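Local coordinates for protein arginine kinase (Anthopleura japonica, PDB 4RF6) that catalyses the reversible transfer of the ATP gamma-phosphate to L-arginine, giving phosphoarginine and ADP, as a monomeric phosphagen kinase with two tandem kinase repeats, at residues Ser591-Lys594 with Gly599-Phe602; Ser650-Phe655 with Leu711-Ser716; Phe684-Arg689 with Gln701-Gly706. One frame throughout, in Å; residues are numbered along the deposited sequence.

Interaction 1: Ser591-Lys594 with Gly599-Phe602; sequences SMEK and GSVF
Val601, at the start of helix 598-616, packs its two methyl groups against Ser591 and Glu593 on strand 587-594, where the chain leaves the antiparallel sheet of the phosphagen kinase catalytic domain and turns into a helix that lies on that sheet. The two branches divide the work. CG1, anti to the backbone N (chi1 172°), reaches the strand backbone at 3.3 Å from Ser591 O, and CG2 lies alongside the extended chain of Glu593, 3.6 Å from its CG, the two side chains running past each other in opposite directions. A polar bond lies at each end of this apolar strip. Ser591 OG gives its hydrogen to Val601 O at 2.8 Å, arriving at a C=O...OG angle of 119° and tilted 18° from the carbonyl plane. At the other end Ser600 OG donates to Glu593 OE1, also 2.8 Å away, on the syn side of the carboxylate and somewhat out of its plane.

Both polar groups have a second partner one turn further along the helix: Arg604 forms a salt bridge with Glu593 OE1 and a hydrogen bond with Ser591 OG. OE1 is therefore gripped by a hydroxyl and a guanidinium together, which would be expected to favour the charged carboxylate. Within the sheet, the backbones of Ser591 and Glu593 are bonded to Ile484 and Thr482 of strand 479-488, and the Val601 side chain touches both residues. Where strand and helix backbones come nearest, Ser591 CA is 5.6 Å from Val601 CA.

Interaction 2: Ser650-Phe655 with Leu711-Ser716; sequences SAHPDF and LEIEKS
Ile713 lays the end of its side chain over one face of the His652 imidazole, a CH-pi contact at the surface between the last turn of helix 696-714 and the connection between helices 647-651 and 655-661. Its CD1 stands 3.6 Å from the centroid of the His652 ring, only 13° off the normal, so the methyl sits almost squarely above the ring. The other branch, CG2, leans toward the rim of the ring, 3.5 Å from His652 CD2. Ile713 is extended (chi2 177°), which carries CD1 outward from the helix to the middle of the ring while CG2 stays close to the backbone. On the opposite face of the imidazole lies Pro653 CD, offset toward the rim, so the ring is held between an isoleucine methyl and the next residue's pyrrolidine.

Rotation of the ring is fixed by its nitrogen. His652 ND1 accepts from Asp654 N at 3.0 Å with an N-H...ND1 angle of 154°, a capping bond at the turn that leads into helix 655-661. Asp654 adds a looser contact, its CB 4.3 Å from Ile713 CD1.

Ile713 also touches Ala649, and the neighbouring Glu714 turns its carboxylate to the backbone N-H groups of Lys648 and Ala649, tying helix 696-714 to helix 647-651 by polar bonds. The Ile713 carbonyl O, in turn, receives Ser716 OG at 2.9 Å where the helix ends. The acceptor role of ND1 is consistent with a neutral His652 ring that carries its proton on NE2.

Interaction 3: Phe684-Arg689 with Gln701-Gly706; sequences FDISNR and QDMYNG
In the catalytic domain of this phosphagen kinase the C-terminal helix 696-714 packs on the antiparallel eight-stranded sheet, next to strands 683-688 and 664-668, and Met703 is the residue through which segment 701-706 meets strand 683-688. Its thioether reaches the strand at two places. SD rests 3.7 Å from Ile686 CG2, an apolar contact between two side chains that cross at a slant, and the terminal methyl CE lies against the strand backbone, 3.5 Å from both Ser687 C and Asn688 N. The methionine thus covers the peptide link between Ser687 and Asn688 with its methyl and the isoleucine branch with its sulfur. Two successive bends, chi2 and chi3 both 63°, fold the chain back so that CE can lie on the backbone.

Helix and strand run roughly antiparallel, their local axes 143° apart and 9.0 Å at closest approach, a spacing bridged here by one bent side chain. Ile686 is further enclosed by Leu710 of the same helix, by Val644 of strand 638-645 and by Ile664 and Ala666 of strand 664-668; Met703 touches Ile664 as well, so both residues belong to one apolar layer between sheet and helix.

Asn688 at the strand end has its amide anchored elsewhere: OD1 accepts from Ala640 N, and ND2 donates to the carbonyls of Met638 and Arg690. Away from the strand, Gln701 OE1 takes the N-H of Asp468. The amide of Gln701 also donates along the helix, NE2 lying 3.2 Å from Asn705 OD1 and well out of that carbonyl plane.

How the interactions relate
All three contacts lie in the catalytic domain of the second repeat. Interactions 1 and 3 each set a helix against the same eight-stranded antiparallel sheet, on strands 587-594 and 683-688, which are separated in it by strands 479-488 and 638-645; their centres are 14 Å apart and they do not touch. Interaction 2 instead joins the end of helix 696-714 to the turn after helix 647-651. It shares helix 696-714 with interaction 3, which is nested in the loop it closes, and the two meet where Ser650 OG lies 3.9 Å from Phe684 CZ. The substrate- and ATP-binding residues inferred from relatives lie in the first repeat, so all three are structural packing away from those sites.

Interaction 1: Ser591-Lys594 with Gly599-Phe602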
# COMPACT_ATOMS: atom_id res chain seq x y z
N SER A 591 26.23 1.70 10.98
CA SER A 591 27.13 0.88 11.80
C SER A 591 27.29 1.56 13.16
O SER A 591 27.44 2.79 13.22
CB SER A 591 28.48 0.70 11.11
OG SER A 591 29.32 -0.19 11.84
N MET A 592 27.26 0.78 14.23
CA MET A 592 27.11 1.33 15.57
C MET A 592 27.78 0.47 16.66
O MET A 592 27.69 -0.76 16.63
CB MET A 592 25.61 1.44 15.88
CG MET A 592 24.78 0.42 15.11
SD MET A 592 23.04 0.36 15.56
CE MET A 592 22.81 2.00 16.23
N GLU A 593 28.42 1.12 17.62
CA GLU A 593 29.04 0.42 18.75
C GLU A 593 28.96 1.24 20.04
O GLU A 593 28.87 2.47 20.01
CB GLU A 593 30.51 0.10 18.46
CG GLU A 593 30.78 -0.98 17.42
CD GLU A 593 32.26 -1.32 17.31
OE1 GLU A 593 32.63 -2.11 16.41
OE2 GLU A 593 33.05 -0.81 18.13
N LYS A 594 29.01 0.54 21.17
CA LYS A 594 29.30 1.20 22.43
C LYS A 594 30.79 1.44 22.40
O LYS A 594 31.53 0.69 21.76
CB LYS A 594 28.98 0.29 23.62
CG LYS A 594 27.51 -0.00 23.86
CD LYS A 594 27.34 -0.56 25.27
CE LYS A 594 26.53 -1.84 25.29
NZ LYS A 594 25.06 -1.57 25.26
N GLY A 599 37.29 3.08 13.89
CA GLY A 599 37.88 2.30 12.82
C GLY A 599 37.14 1.00 12.58
O GLY A 599 36.96 0.57 11.44
N SER A 600 36.71 0.37 13.67
CA SER A 600 35.95 -0.87 13.59
C SER A 600 34.55 -0.62 13.03
O SER A 600 34.08 -1.35 12.14
CB SER A 600 35.84 -1.51 14.97
OG SER A 600 34.96 -2.62 14.95
N VAL A 601 33.88 0.41 13.55
CA VAL A 601 32.56 0.80 13.06
C VAL A 601 32.61 1.07 11.55
O VAL A 601 31.76 0.60 10.79
CB VAL A 601 32.03 2.04 13.79
CG1 VAL A 601 30.74 2.55 13.15
CG2 VAL A 601 31.83 1.76 15.28
N PHE A 602 33.60 1.85 11.13
CA PHE A 602 33.76 2.19 9.72
C PHE A 602 34.17 0.97 8.89
O PHE A 602 33.75 0.83 7.74
CB PHE A 602 34.79 3.31 9.54
CG PHE A 602 34.87 3.82 8.13
CD1 PHE A 602 33.73 4.27 7.47
CD2 PHE A 602 36.08 3.85 7.45
CE1 PHE A 602 33.80 4.73 6.17
CE2 PHE A 602 36.17 4.32 6.15
CZ PHE A 602 35.02 4.76 5.51

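Interaction 2: Ser650-Phe655 with Leu711-Ser716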
# COMPACT_ATOMS: atom_id res chain seq x y z
N SER A 650 34.92 21.53 26.12
CA SER A 650 33.83 22.38 25.61
C SER A 650 33.98 23.83 26.11
O SER A 650 33.51 24.77 25.47
CB SER A 650 32.45 21.82 25.98
OG SER A 650 32.23 21.83 27.38
N ALA A 651 34.67 23.99 27.24
CA ALA A 651 34.96 25.30 27.80
C ALA A 651 36.37 25.79 27.43
O ALA A 651 36.70 26.95 27.63
CB ALA A 651 34.80 25.28 29.31
N HIS A 652 37.18 24.88 26.89
CA HIS A 652 38.53 25.22 26.43
C HIS A 652 38.46 26.16 25.23
O HIS A 652 37.52 26.07 24.43
CB HIS A 652 39.29 23.94 26.05
CG HIS A 652 40.78 24.07 26.11
ND1 HIS A 652 41.53 24.52 25.05
CD2 HIS A 652 41.65 23.80 27.11
CE1 HIS A 652 42.81 24.52 25.39
NE2 HIS A 652 42.91 24.09 26.63
N PRO A 653 39.44 27.06 25.09
CA PRO A 653 39.41 27.98 23.94
C PRO A 653 40.06 27.42 22.67
O PRO A 653 40.14 28.14 21.67
CB PRO A 653 40.20 29.19 24.45
CG PRO A 653 41.16 28.61 25.43
CD PRO A 653 40.45 27.46 26.09
N ASP A 654 40.53 26.17 22.69
CA ASP A 654 40.98 25.52 21.47
C ASP A 654 39.81 24.75 20.86
O ASP A 654 39.89 24.25 19.74
CB ASP A 654 42.15 24.57 21.74
CG ASP A 654 43.47 25.31 21.89
OD1 ASP A 654 43.52 26.51 21.56
OD2 ASP A 654 44.46 24.67 22.32
N PHE A 655 38.71 24.69 21.62
CA PHE A 655 37.50 23.98 21.22
C PHE A 655 36.98 24.45 19.86
O PHE A 655 36.81 23.64 18.94
CB PHE A 655 36.41 24.18 22.27
CG PHE A 655 35.19 23.32 22.06
CD1 PHE A 655 35.28 21.94 22.17
CD2 PHE A 655 33.97 23.90 21.78
CE1 PHE A 655 34.15 21.15 22.00
CE2 PHE A 655 32.84 23.12 21.60
CZ PHE A 655 32.93 21.74 21.71
N LEU A 711 39.86 14.69 23.37
CA LEU A 711 40.21 13.75 24.43
C LEU A 711 41.48 14.16 25.16
O LEU A 711 41.58 14.01 26.38
CB LEU A 711 40.36 12.33 23.88
CG LEU A 711 39.10 11.48 23.91
CD1 LEU A 711 39.42 10.01 23.71
CD2 LEU A 711 38.38 11.69 25.22
N GLU A 712 42.45 14.67 24.41
CA GLU A 712 43.73 15.06 24.99
C GLU A 712 43.57 16.19 26.01
O GLU A 712 44.33 16.28 26.97
CB GLU A 712 44.73 15.44 23.89
CG GLU A 712 45.48 14.24 23.30
CD GLU A 712 45.96 14.47 21.87
OE1 GLU A 712 45.64 15.53 21.29
OE2 GLU A 712 46.66 13.58 21.33
N ILE A 713 42.58 17.04 25.79
CA ILE A 713 42.26 18.12 26.73
C ILE A 713 41.45 17.60 27.92
O ILE A 713 41.70 17.97 29.07
CB ILE A 713 41.54 19.29 26.02
CG1 ILE A 713 42.47 19.95 25.00
CG2 ILE A 713 41.04 20.31 27.03
CD1 ILE A 713 41.82 21.07 24.19
N GLU A 714 40.48 16.72 27.65
CA GLU A 714 39.67 16.15 28.72
C GLU A 714 40.49 15.24 29.64
O GLU A 714 40.06 14.92 30.76
CB GLU A 714 38.47 15.39 28.15
CG GLU A 714 37.25 15.40 29.06
CD GLU A 714 36.66 16.78 29.23
OE1 GLU A 714 36.10 17.06 30.31
OE2 GLU A 714 36.77 17.60 28.29
N LYS A 715 41.66 14.82 29.17
CA LYS A 715 42.49 13.85 29.89
C LYS A 715 43.76 14.44 30.52
O LYS A 715 44.44 13.76 31.29
CB LYS A 715 42.87 12.68 28.97
CG LYS A 715 41.90 11.51 29.01
CD LYS A 715 42.15 10.56 27.85
CE LYS A 715 43.64 10.33 27.65
NZ LYS A 715 43.94 9.35 26.57
N SER A 716 44.07 15.69 30.20
CA SER A 716 45.22 16.35 30.82
C SER A 716 44.99 16.58 32.32
O SER A 716 43.87 16.84 32.75
CB SER A 716 45.58 17.66 30.11
OG SER A 716 44.43 18.45 29.87

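Interaction 3: Phe684-Arg689 with Gln701-Gly706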
# COMPACT_ATOMS: atom_id res chain seq x y z
N PHE A 684 28.06 14.67 24.74
CA PHE A 684 27.90 15.53 23.58
C PHE A 684 27.85 14.65 22.34
O PHE A 684 28.57 13.65 22.25
CB PHE A 684 29.07 16.51 23.47
CG PHE A 684 29.15 17.52 24.60
CD1 PHE A 684 28.91 18.86 24.35
CD2 PHE A 684 29.48 17.12 25.89
CE1 PHE A 684 28.99 19.79 25.37
CE2 PHE A 684 29.55 18.05 26.92
CZ PHE A 684 29.30 19.39 26.66
N ASP A 685 26.99 15.02 21.39
CA ASP A 685 27.02 14.40 20.08
C ASP A 685 28.00 15.16 19.22
O ASP A 685 27.78 16.34 18.92
CB ASP A 685 25.64 14.44 19.43
CG ASP A 685 25.63 13.79 18.05
OD1 ASP A 685 26.17 14.38 17.10
OD2 ASP A 685 25.07 12.68 17.93
N ILE A 686 29.09 14.51 18.84
CA ILE A 686 30.04 15.08 17.90
C ILE A 686 29.72 14.52 16.52
O ILE A 686 29.74 13.31 16.33
CB ILE A 686 31.48 14.69 18.24
CG1 ILE A 686 31.72 14.81 19.74
CG2 ILE A 686 32.47 15.53 17.41
CD1 ILE A 686 32.48 16.05 20.14
N SER A 687 29.42 15.40 15.57
CA SER A 687 29.08 14.95 14.23
C SER A 687 29.81 15.74 13.15
O SER A 687 30.28 16.85 13.39
CB SER A 687 27.57 15.04 14.00
OG SER A 687 27.12 16.39 14.07
N ASN A 688 29.91 15.17 11.96
CA ASN A 688 30.55 15.84 10.84
C ASN A 688 29.68 16.97 10.30
O ASN A 688 28.45 16.85 10.26
CB ASN A 688 30.84 14.84 9.73
CG ASN A 688 29.57 14.23 9.17
OD1 ASN A 688 28.88 13.47 9.86
ND2 ASN A 688 29.25 14.57 7.93
N ARG A 689 30.31 18.06 9.86
CA ARG A 689 29.56 19.20 9.31
C ARG A 689 29.37 19.10 7.79
O ARG A 689 28.37 19.60 7.25
CB ARG A 689 30.25 20.52 9.66
CG ARG A 689 30.07 20.95 11.11
CD ARG A 689 29.59 22.40 11.19
NE ARG A 689 30.67 23.36 11.40
CZ ARG A 689 30.70 24.59 10.89
NH1 ARG A 689 29.71 25.01 10.12
NH2 ARG A 689 31.72 25.39 11.14
N GLN A 701 38.38 10.08 9.14
CA GLN A 701 39.69 10.45 9.66
C GLN A 701 39.62 11.79 10.39
O GLN A 701 40.21 11.95 11.46
CB GLN A 701 40.73 10.52 8.53
CG GLN A 701 42.15 10.76 9.03
CD GLN A 701 42.73 9.56 9.77
OE1 GLN A 701 43.04 8.54 9.16
NE2 GLN A 701 42.89 9.68 11.09
N ASP A 702 38.90 12.75 9.80
CA ASP A 702 38.67 14.05 10.43
C ASP A 702 38.00 13.91 11.79
O ASP A 702 38.36 14.59 12.76
CB ASP A 702 37.78 14.92 9.55
CG ASP A 702 38.53 15.56 8.40
OD1 ASP A 702 39.77 15.56 8.45
OD2 ASP A 702 37.87 16.07 7.47
N MET A 703 37.00 13.04 11.86
CA MET A 703 36.28 12.83 13.11
C MET A 703 37.21 12.24 14.16
O MET A 703 37.20 12.65 15.32
CB MET A 703 35.08 11.90 12.91
CG MET A 703 34.34 11.55 14.20
SD MET A 703 33.63 13.01 14.99
CE MET A 703 32.47 13.50 13.72
N TYR A 704 38.03 11.28 13.74
CA TYR A 704 38.98 10.66 14.64
C TYR A 704 39.97 11.70 15.16
O TYR A 704 40.24 11.76 16.35
CB TYR A 704 39.75 9.54 13.95
CG TYR A 704 40.79 8.91 14.85
CD1 TYR A 704 40.44 7.90 15.73
CD2 TYR A 704 42.12 9.34 14.83
CE1 TYR A 704 41.37 7.32 16.55
CE2 TYR A 704 43.06 8.77 15.67
CZ TYR A 704 42.68 7.76 16.52
OH TYR A 704 43.59 7.18 17.37
N ASN A 705 40.51 12.51 14.25
CA ASN A 705 41.53 13.48 14.60
C ASN A 705 40.99 14.53 15.57
O ASN A 705 41.65 14.88 16.55
CB ASN A 705 42.10 14.14 13.34
CG ASN A 705 42.94 13.19 12.51
OD1 ASN A 705 43.39 12.16 13.00
ND2 ASN A 705 43.16 13.54 11.23
N GLY A 706 39.80 15.03 15.26
CA GLY A 706 39.14 16.03 16.09
C GLY A 706 38.84 15.53 17.49
O GLY A 706 39.22 16.17 18.47